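Local coordinates for protein dihydroorotate dehydrogenase (Schistosoma mansoni, PDB 6UY4) that probably catalyses the quinone-dependent oxidation of (S)-dihydroorotate to orotate in de novo pyrimidine synthesis, using flavin mononucleotide as cofactor, at residues A[242-247]-A[269-274]; A[105-110]-A[363-368]. All blocks are in the same frame, centred on the assembly; numbering follows the deposited sequence.

How the contacts relate
Both contacts are buried and both reach the parallel sheet of the barrel, yet they lie on opposite sides of the chain's centre, with their own centres about 23 Å apart. Contact 1 joins neighbouring strands 238-242 and 267-270 where they give way to loops, and it is held mainly by backbone hydrogen bonds, with a serine, a proline and a threonine packed beyond them; its second segment borders the flavin. Contact 2 brings the loop entering strand 109-115 against the C-terminal helix 364-376. There, methyl-to-ring packing and a bridging water take the place of direct hydrogen bonds, and no flavin contact is involved.

Contact 1. Residues A[242-247]-A[269-274]; sequences ISPDEN and IISNTT. With FMN (flavin mononucleotide), chain G.
Ile242 and Ile269 meet in a buried, backbone-led contact where parallel strands 238-242 and 267-270 run into their loops. Ile242 N donates to Ile269 O at 3.1 Å, nearly straight. The next bond, from Asn272 N to Ile242 O, is bent to 133°. The side chains of Ile242 and Ile270 run the same way next to each other, Ile242 CD1 3.9 Å from Ile270 CG1. A cis peptide precedes Ser271, whose OG, set between its backbone N and carbonyl carbon (chi1 60°), meets the CB, CG and CD atoms of Pro244. The same ring reaches on to Thr274, whose OG1 lies beside Pro244 CG. Farther out, the carboxylate of Asp245 crosses Thr274, with OD2 3.5 Å from Thr274 CA, but its polar partners lie elsewhere: OD1 forms a salt bridge with Lys310 and OD2 accepts from Leu275 N. On the cofactor side, the ribityl O3' of the flavin gives a weak hydrogen bond to Ser271 O, and Asn272 OD1 lies 3.4 Å from C1' of the flavin. A cofactor bordered by loops after the C-terminal ends of parallel strands is usual in TIM barrels, this family's fold; Asn200 and Gly304 help complete the FMN site.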
ATOM      1  N   ILE A 242       6.365  -2.523   6.394  1.00 63.84           N
ATOM      2  CA  ILE A 242       7.378  -3.567   6.387  1.00 68.35           C
ATOM      3  C   ILE A 242       6.966  -4.667   5.415  1.00 67.43           C
ATOM      4  O   ILE A 242       5.859  -4.676   4.875  1.00 68.61           O
ATOM      5  CB  ILE A 242       7.621  -4.144   7.795  1.00 67.70           C
ATOM      6  CG1 ILE A 242       6.401  -4.943   8.255  1.00 65.83           C
ATOM      7  CG2 ILE A 242       7.935  -3.029   8.781  1.00 64.19           C
ATOM      8  CD1 ILE A 242       6.586  -5.627   9.586  1.00 58.60           C
ATOM      9  N   SER A 243       7.879  -5.610   5.203  1.00 68.31           N
ATOM     10  CA  SER A 243       7.803  -6.797   4.366  1.00 64.31           C
ATOM     11  C   SER A 243       7.428  -8.015   5.200  1.00 71.52           C
ATOM     12  O   SER A 243       7.852  -8.132   6.356  1.00 80.11           O
ATOM     13  CB  SER A 243       9.142  -7.051   3.671  1.00 70.91           C
ATOM     14  OG  SER A 243       9.119  -8.260   2.933  1.00 71.98           O
ATOM     15  N   PRO A 244       6.634  -8.937   4.650  1.00 69.38           N
ATOM     16  CA  PRO A 244       6.277 -10.152   5.393  1.00 75.07           C
ATOM     17  C   PRO A 244       7.360 -11.218   5.399  1.00 70.85           C
ATOM     18  O   PRO A 244       7.160 -12.274   6.012  1.00 67.38           O
ATOM     19  CB  PRO A 244       5.031 -10.646   4.646  1.00 69.51           C
ATOM     20  CG  PRO A 244       5.260 -10.202   3.243  1.00 63.07           C
ATOM     21  CD  PRO A 244       5.974  -8.879   3.333  1.00 65.37           C
ATOM     22  N   ASP A 245       8.494 -10.977   4.746  1.00 63.65           N
ATOM     23  CA  ASP A 245       9.556 -11.965   4.624  1.00 65.07           C
ATOM     24  C   ASP A 245      10.643 -11.805   5.677  1.00 67.17           C
ATOM     25  O   ASP A 245      11.637 -12.538   5.636  1.00 67.92           O
ATOM     26  CB  ASP A 245      10.173 -11.897   3.225  1.00 75.20           C
ATOM     27  CG  ASP A 245       9.147 -12.094   2.129  1.00 73.74           C
ATOM     28  OD1 ASP A 245       8.172 -12.840   2.360  1.00 74.17           O
ATOM     29  OD2 ASP A 245       9.310 -11.500   1.042  1.00 73.70           O
ATOM     30  N   GLU A 246      10.485 -10.871   6.610  1.00 69.95           N
ATOM     31  CA  GLU A 246      11.462 -10.709   7.675  1.00 63.11           C
ATOM     32  C   GLU A 246      11.405 -11.897   8.626  1.00 62.40           C
ATOM     33  O   GLU A 246      10.325 -12.381   8.975  1.00 63.47           O
ATOM     34  CB  GLU A 246      11.200  -9.412   8.444  1.00 67.76           C
ATOM     35  CG  GLU A 246      11.048  -8.174   7.572  1.00 70.68           C
ATOM     36  CD  GLU A 246      12.377  -7.612   7.099  1.00 78.18           C
ATOM     37  OE1 GLU A 246      13.432  -8.173   7.464  1.00 85.92           O
ATOM     38  OE2 GLU A 246      12.366  -6.603   6.363  1.00 87.12           O
ATOM     39  N   ASN A 247      12.575 -12.373   9.045  1.00 60.14           N
ATOM     40  CA  ASN A 247      12.621 -13.452  10.019  1.00 63.81           C
ATOM     41  C   ASN A 247      12.208 -12.924  11.393  1.00 66.20           C
ATOM     42  O   ASN A 247      11.947 -11.731  11.580  1.00 68.51           O
ATOM     43  CB  ASN A 247      14.007 -14.095  10.047  1.00 63.75           C
ATOM     44  CG  ASN A 247      15.122 -13.092  10.284  1.00 64.98           C
ATOM     45  OD1 ASN A 247      15.007 -12.192  11.117  1.00 64.10           O
ATOM     46  ND2 ASN A 247      16.217 -13.248   9.550  1.00 68.11           N
ATOM     47  N   ILE A 269       2.412  -0.631   9.020  1.00 63.60           N
ATOM     48  CA  ILE A 269       1.613  -1.215   7.950  1.00 60.57           C
ATOM     49  C   ILE A 269       2.193  -2.585   7.632  1.00 60.41           C
ATOM     50  O   ILE A 269       3.373  -2.698   7.274  1.00 56.35           O
ATOM     51  CB  ILE A 269       1.591  -0.322   6.700  1.00 57.73           C
ATOM     52  CG1 ILE A 269       0.892   1.005   7.007  1.00 60.24           C
ATOM     53  CG2 ILE A 269       0.905  -1.033   5.549  1.00 62.21           C
ATOM     54  CD1 ILE A 269       0.818   1.944   5.824  1.00 61.45           C
ATOM     55  N   ILE A 270       1.371  -3.623   7.767  1.00 63.17           N
ATOM     56  CA  ILE A 270       1.787  -5.005   7.548  1.00 64.38           C
ATOM     57  C   ILE A 270       0.793  -5.636   6.581  1.00 64.81           C
ATOM     58  O   ILE A 270      -0.379  -5.824   6.930  1.00 68.84           O
ATOM     59  CB  ILE A 270       1.856  -5.809   8.856  1.00 58.19           C
ATOM     60  CG1 ILE A 270       2.778  -5.129   9.872  1.00 61.30           C
ATOM     61  CG2 ILE A 270       2.322  -7.229   8.587  1.00 62.80           C
ATOM     62  CD1 ILE A 270       2.060  -4.225  10.855  1.00 63.15           C
ATOM     63  N   SER A 271       1.249  -5.969   5.373  1.00 66.07           N
ATOM     64  CA  SER A 271       2.630  -5.772   4.940  1.00 68.70           C
ATOM     65  C   SER A 271       2.680  -5.445   3.451  1.00 67.84           C
ATOM     66  O   SER A 271       1.664  -5.096   2.848  1.00 68.78           O
ATOM     67  CB  SER A 271       3.472  -7.018   5.220  1.00 76.00           C
ATOM     68  OG  SER A 271       2.955  -8.143   4.530  1.00 72.36           O
ATOM     69  N   ASN A 272       3.869  -5.569   2.861  1.00 70.84           N
ATOM     70  CA  ASN A 272       4.038  -5.365   1.427  1.00 65.19           C
ATOM     71  C   ASN A 272       3.922  -6.702   0.701  1.00 68.90           C
ATOM     72  O   ASN A 272       3.147  -7.570   1.116  1.00 71.98           O
ATOM     73  CB  ASN A 272       5.383  -4.692   1.135  1.00 69.73           C
ATOM     74  CG  ASN A 272       5.371  -3.895  -0.159  1.00 70.80           C
ATOM     75  OD1 ASN A 272       4.903  -4.370  -1.194  1.00 70.93           O
ATOM     76  ND2 ASN A 272       5.882  -2.671  -0.102  1.00 66.47           N
ATOM     77  N   THR A 273       4.687  -6.885  -0.371  1.00 68.88           N
ATOM     78  CA  THR A 273       4.619  -8.090  -1.184  1.00 68.44           C
ATOM     79  C   THR A 273       5.715  -9.078  -0.795  1.00 72.83           C
ATOM     80  O   THR A 273       6.708  -8.727  -0.152  1.00 85.33           O
ATOM     81  CB  THR A 273       4.731  -7.748  -2.673  1.00 69.19           C
ATOM     82  OG1 THR A 273       5.950  -7.032  -2.911  1.00 65.06           O
ATOM     83  CG2 THR A 273       3.553  -6.894  -3.114  1.00 66.67           C
ATOM     84  N   THR A 274       5.519 -10.330  -1.204  1.00 69.59           N
ATOM     85  CA  THR A 274       6.452 -11.417  -0.936  1.00 68.64           C
ATOM     86  C   THR A 274       7.257 -11.732  -2.190  1.00 71.95           C
ATOM     87  O   THR A 274       6.728 -11.692  -3.305  1.00 72.78           O
ATOM     88  CB  THR A 274       5.703 -12.669  -0.464  1.00 70.29           C
ATOM     89  OG1 THR A 274       5.068 -12.405   0.790  1.00 90.26           O
ATOM     90  CG2 THR A 274       6.649 -13.855  -0.303  1.00 71.63           C
TER
HETATM   91  N1  FMN G 406       3.480  -0.669  -2.008  1.00 62.89           N
HETATM   92  C2  FMN G 406       4.137   0.490  -1.647  1.00 63.97           C
HETATM   93  O2  FMN G 406       4.362   0.726  -0.461  1.00 66.61           O
HETATM   94  N3  FMN G 406       4.541   1.388  -2.613  1.00 63.65           N
HETATM   95  C4  FMN G 406       4.293   1.132  -3.946  1.00 66.89           C
HETATM   96  O4  FMN G 406       4.654   1.933  -4.807  1.00 71.92           O
HETATM   97  C4A FMN G 406       3.632  -0.035  -4.314  1.00 67.59           C
HETATM   98  N5  FMN G 406       3.382  -0.297  -5.644  1.00 71.86           N
HETATM   99  C5A FMN G 406       2.723  -1.453  -6.008  1.00 68.53           C
HETATM  100  C6  FMN G 406       2.472  -1.710  -7.352  1.00 68.04           C
HETATM  101  C7  FMN G 406       1.812  -2.873  -7.728  1.00 71.85           C
HETATM  102  C7M FMN G 406       1.544  -3.146  -9.179  1.00 65.21           C
HETATM  103  C8  FMN G 406       1.400  -3.781  -6.757  1.00 70.52           C
HETATM  104  C8M FMN G 406       0.686  -5.038  -7.159  1.00 66.45           C
HETATM  105  C9  FMN G 406       1.653  -3.523  -5.413  1.00 68.68           C
HETATM  106  C9A FMN G 406       2.314  -2.359  -5.034  1.00 67.00           C
HETATM  107  N10 FMN G 406       2.565  -2.093  -3.698  1.00 62.85           N
HETATM  108  C10 FMN G 406       3.226  -0.936  -3.339  1.00 66.33           C
HETATM  109  C1' FMN G 406       2.140  -3.053  -2.629  1.00 59.89           C
HETATM  110  C2' FMN G 406       0.714  -2.760  -2.181  1.00 63.65           C
HETATM  111  O2' FMN G 406       0.605  -1.411  -1.785  1.00 62.34           O
HETATM  112  C3' FMN G 406       0.319  -3.648  -1.009  1.00 72.08           C
HETATM  113  O3' FMN G 406       1.293  -3.551   0.006  1.00 74.71           O
HETATM  114  C4' FMN G 406       0.159  -5.109  -1.417  1.00 69.47           C
HETATM  115  O4' FMN G 406      -0.119  -5.217  -2.796  1.00 68.50           O
HETATM  116  C5' FMN G 406      -0.988  -5.710  -0.624  1.00 67.71           C
HETATM  117  O5' FMN G 406      -1.348  -6.967  -1.139  1.00 79.66           O
HETATM  118  P   FMN G 406      -2.807  -7.142  -1.792  1.00 68.19           P
HETATM  119  O1P FMN G 406      -2.969  -8.586  -2.196  1.00 73.45           O
HETATM  120  O2P FMN G 406      -3.877  -6.739  -0.805  1.00 73.82           O
HETATM  121  O3P FMN G 406      -2.890  -6.274  -3.020  1.00 60.82           O

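Contact 2. Residues A[105-110]-A[363-368]; sequences AGFSHI and PVAHKV
Ala365 and Phe107 form the tight part of this contact, between the C-terminal helix 364-376 and the loop that leads from helix 99-105 into strand 109-115. The methyl CB of Ala365 sits over the centre of the Phe107 ring, 3.9 Å from its centroid and 6° off the ring normal, a CH-pi contact. The CB of Phe107 starts away from the helix; chi1 of -69° sets CG anti to the carbonyl carbon, and the ring beyond it presents a face to that methyl. Val364 CG1 adds an oblique touch at Phe107 CZ, 4.2 Å away. Gly106, just after helix 99-105, closes it with a Schellman motif at positive phi, where a side chain would jam against the preceding carbonyl O; its bare backbone lets Ala365 CB lie 3.5 Å from Gly106 C. The other flank is looser, joined through a single modelled water that donates to Ala105 O at 2.8 Å and accepts from His366 N. Nearby, Gly106 O, itself hydrogen-bonded to His84 NE2, lies in the His366 ring plane, 3.4 Å from CE1 at the edge. Dispersion and close fit therefore carry most of the direct contact, while the water makes the hydrogen-bonded link between the two helix ends.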
ATOM      1  N   ALA A 105     -15.410   6.285  -4.866  1.00 78.55           N
ATOM      2  CA  ALA A 105     -15.742   4.930  -5.294  1.00 73.84           C
ATOM      3  C   ALA A 105     -16.143   4.044  -4.122  1.00 79.31           C
ATOM      4  O   ALA A 105     -16.889   3.077  -4.309  1.00 89.55           O
ATOM      5  CB  ALA A 105     -14.563   4.309  -6.039  1.00 75.43           C
ATOM      6  N   GLY A 106     -15.658   4.342  -2.920  1.00 79.82           N
ATOM      7  CA  GLY A 106     -16.019   3.549  -1.763  1.00 80.26           C
ATOM      8  C   GLY A 106     -14.925   3.420  -0.722  1.00 78.08           C
ATOM      9  O   GLY A 106     -15.211   3.153   0.448  1.00 73.64           O
ATOM     10  N   PHE A 107     -13.671   3.596  -1.132  1.00 80.84           N
ATOM     11  CA  PHE A 107     -12.563   3.513  -0.191  1.00 72.39           C
ATOM     12  C   PHE A 107     -12.603   4.681   0.785  1.00 69.32           C
ATOM     13  O   PHE A 107     -12.892   5.819   0.406  1.00 76.80           O
ATOM     14  CB  PHE A 107     -11.226   3.503  -0.931  1.00 63.68           C
ATOM     15  CG  PHE A 107     -10.974   2.251  -1.718  1.00 62.77           C
ATOM     16  CD1 PHE A 107     -10.699   1.057  -1.074  1.00 62.65           C
ATOM     17  CD2 PHE A 107     -10.995   2.270  -3.102  1.00 68.42           C
ATOM     18  CE1 PHE A 107     -10.460  -0.098  -1.795  1.00 65.50           C
ATOM     19  CE2 PHE A 107     -10.756   1.119  -3.830  1.00 63.59           C
ATOM     20  CZ  PHE A 107     -10.489  -0.066  -3.175  1.00 63.00           C
ATOM     21  N   SER A 108     -12.309   4.393   2.053  1.00 66.19           N
ATOM     22  CA  SER A 108     -12.305   5.437   3.068  1.00 69.37           C
ATOM     23  C   SER A 108     -11.008   6.233   3.086  1.00 73.49           C
ATOM     24  O   SER A 108     -11.007   7.376   3.556  1.00 73.88           O
ATOM     25  CB  SER A 108     -12.549   4.834   4.451  1.00 68.24           C
ATOM     26  OG  SER A 108     -11.496   3.959   4.816  1.00 68.13           O
ATOM     27  N   HIS A 109      -9.911   5.660   2.595  1.00 66.70           N
ATOM     28  CA  HIS A 109      -8.659   6.395   2.510  1.00 65.49           C
ATOM     29  C   HIS A 109      -7.834   5.859   1.351  1.00 62.73           C
ATOM     30  O   HIS A 109      -7.886   4.670   1.026  1.00 57.25           O
ATOM     31  CB  HIS A 109      -7.864   6.324   3.822  1.00 62.20           C
ATOM     32  CG  HIS A 109      -7.425   4.944   4.199  1.00 65.27           C
ATOM     33  ND1 HIS A 109      -8.241   4.061   4.872  1.00 64.69           N
ATOM     34  CD2 HIS A 109      -6.247   4.303   4.014  1.00 57.96           C
ATOM     35  CE1 HIS A 109      -7.587   2.931   5.078  1.00 63.45           C
ATOM     36  NE2 HIS A 109      -6.376   3.052   4.566  1.00 60.78           N
ATOM     37  N   ILE A 110      -7.081   6.759   0.723  1.00 68.01           N
ATOM     38  CA  ILE A 110      -6.188   6.428  -0.380  1.00 65.72           C
ATOM     39  C   ILE A 110      -4.767   6.765   0.043  1.00 65.25           C
ATOM     40  O   ILE A 110      -4.518   7.828   0.621  1.00 68.37           O
ATOM     41  CB  ILE A 110      -6.562   7.185  -1.672  1.00 74.25           C
ATOM     42  CG1 ILE A 110      -8.059   7.060  -1.958  1.00 70.21           C
ATOM     43  CG2 ILE A 110      -5.746   6.674  -2.849  1.00 66.10           C
ATOM     44  CD1 ILE A 110      -8.518   5.641  -2.182  1.00 69.57           C
ATOM     45  N   PRO A 363     -16.721  -2.099  -6.903  1.00 89.10           N
ATOM     46  CA  PRO A 363     -17.570  -2.566  -5.790  1.00 91.99           C
ATOM     47  C   PRO A 363     -16.810  -3.238  -4.652  1.00 86.74           C
ATOM     48  O   PRO A 363     -17.372  -3.373  -3.556  1.00 93.38           O
ATOM     49  CB  PRO A 363     -18.538  -3.547  -6.468  1.00 92.14           C
ATOM     50  CG  PRO A 363     -18.621  -3.085  -7.861  1.00 90.57           C
ATOM     51  CD  PRO A 363     -17.225  -2.617  -8.187  1.00 87.87           C
ATOM     52  N   VAL A 364     -15.549  -3.634  -4.860  1.00 83.80           N
ATOM     53  CA  VAL A 364     -14.790  -4.322  -3.819  1.00 87.83           C
ATOM     54  C   VAL A 364     -14.642  -3.464  -2.570  1.00 87.93           C
ATOM     55  O   VAL A 364     -14.451  -3.999  -1.473  1.00 85.50           O
ATOM     56  CB  VAL A 364     -13.404  -4.756  -4.353  1.00 82.01           C
ATOM     57  CG1 VAL A 364     -12.443  -3.577  -4.394  1.00 76.85           C
ATOM     58  CG2 VAL A 364     -12.832  -5.890  -3.510  1.00 78.53           C
ATOM     59  N   ALA A 365     -14.738  -2.138  -2.705  1.00 91.44           N
ATOM     60  CA  ALA A 365     -14.591  -1.256  -1.552  1.00 82.27           C
ATOM     61  C   ALA A 365     -15.742  -1.436  -0.569  1.00 84.13           C
ATOM     62  O   ALA A 365     -15.523  -1.697   0.620  1.00 82.33           O
ATOM     63  CB  ALA A 365     -14.491   0.197  -2.018  1.00 79.77           C
ATOM     64  N   HIS A 366     -16.981  -1.306  -1.052  1.00 89.47           N
ATOM     65  CA  HIS A 366     -18.148  -1.469  -0.193  1.00 87.19           C
ATOM     66  C   HIS A 366     -18.541  -2.924   0.015  1.00 83.22           C
ATOM     67  O   HIS A 366     -19.194  -3.230   1.019  1.00 79.04           O
ATOM     68  CB  HIS A 366     -19.340  -0.697  -0.761  1.00 88.12           C
ATOM     69  CG  HIS A 366     -19.389   0.736  -0.332  1.00 91.60           C
ATOM     70  ND1 HIS A 366     -18.262   1.444   0.026  1.00 90.45           N
ATOM     71  CD2 HIS A 366     -20.431   1.586  -0.180  1.00 91.67           C
ATOM     72  CE1 HIS A 366     -18.606   2.672   0.368  1.00 87.19           C
ATOM     73  NE2 HIS A 366     -19.918   2.784   0.252  1.00 92.81           N
ATOM     74  N   LYS A 367     -18.173  -3.817  -0.907  1.00 83.97           N
ATOM     75  CA  LYS A 367     -18.484  -5.233  -0.740  1.00 85.00           C
ATOM     76  C   LYS A 367     -17.909  -5.765   0.565  1.00 84.40           C
ATOM     77  O   LYS A 367     -18.630  -6.337   1.390  1.00 87.98           O
ATOM     78  CB  LYS A 367     -17.945  -6.039  -1.922  1.00 85.19           C
ATOM     79  CG  LYS A 367     -18.130  -7.543  -1.774  1.00 90.51           C
ATOM     80  CD  LYS A 367     -17.114  -8.318  -2.600  1.00 85.50           C
ATOM     81  CE  LYS A 367     -17.303  -9.818  -2.439  1.00 87.37           C
ATOM     82  NZ  LYS A 367     -16.150 -10.591  -2.976  1.00 90.35           N
ATOM     83  N   VAL A 368     -16.601  -5.578   0.765  1.00 88.51           N
ATOM     84  CA  VAL A 368     -15.949  -6.053   1.984  1.00 88.43           C
ATOM     85  C   VAL A 368     -16.578  -5.407   3.211  1.00 85.72           C
ATOM     86  O   VAL A 368     -16.770  -6.058   4.246  1.00 88.55           O
ATOM     87  CB  VAL A 368     -14.434  -5.783   1.918  1.00 83.16           C
ATOM     88  CG1 VAL A 368     -13.738  -6.325   3.158  1.00 87.83           C
ATOM     89  CG2 VAL A 368     -13.840  -6.388   0.656  1.00 73.74           C
TER
HETATM   90  O   HOH W   1     -17.353   0.422  -3.603  1.00 87.50           O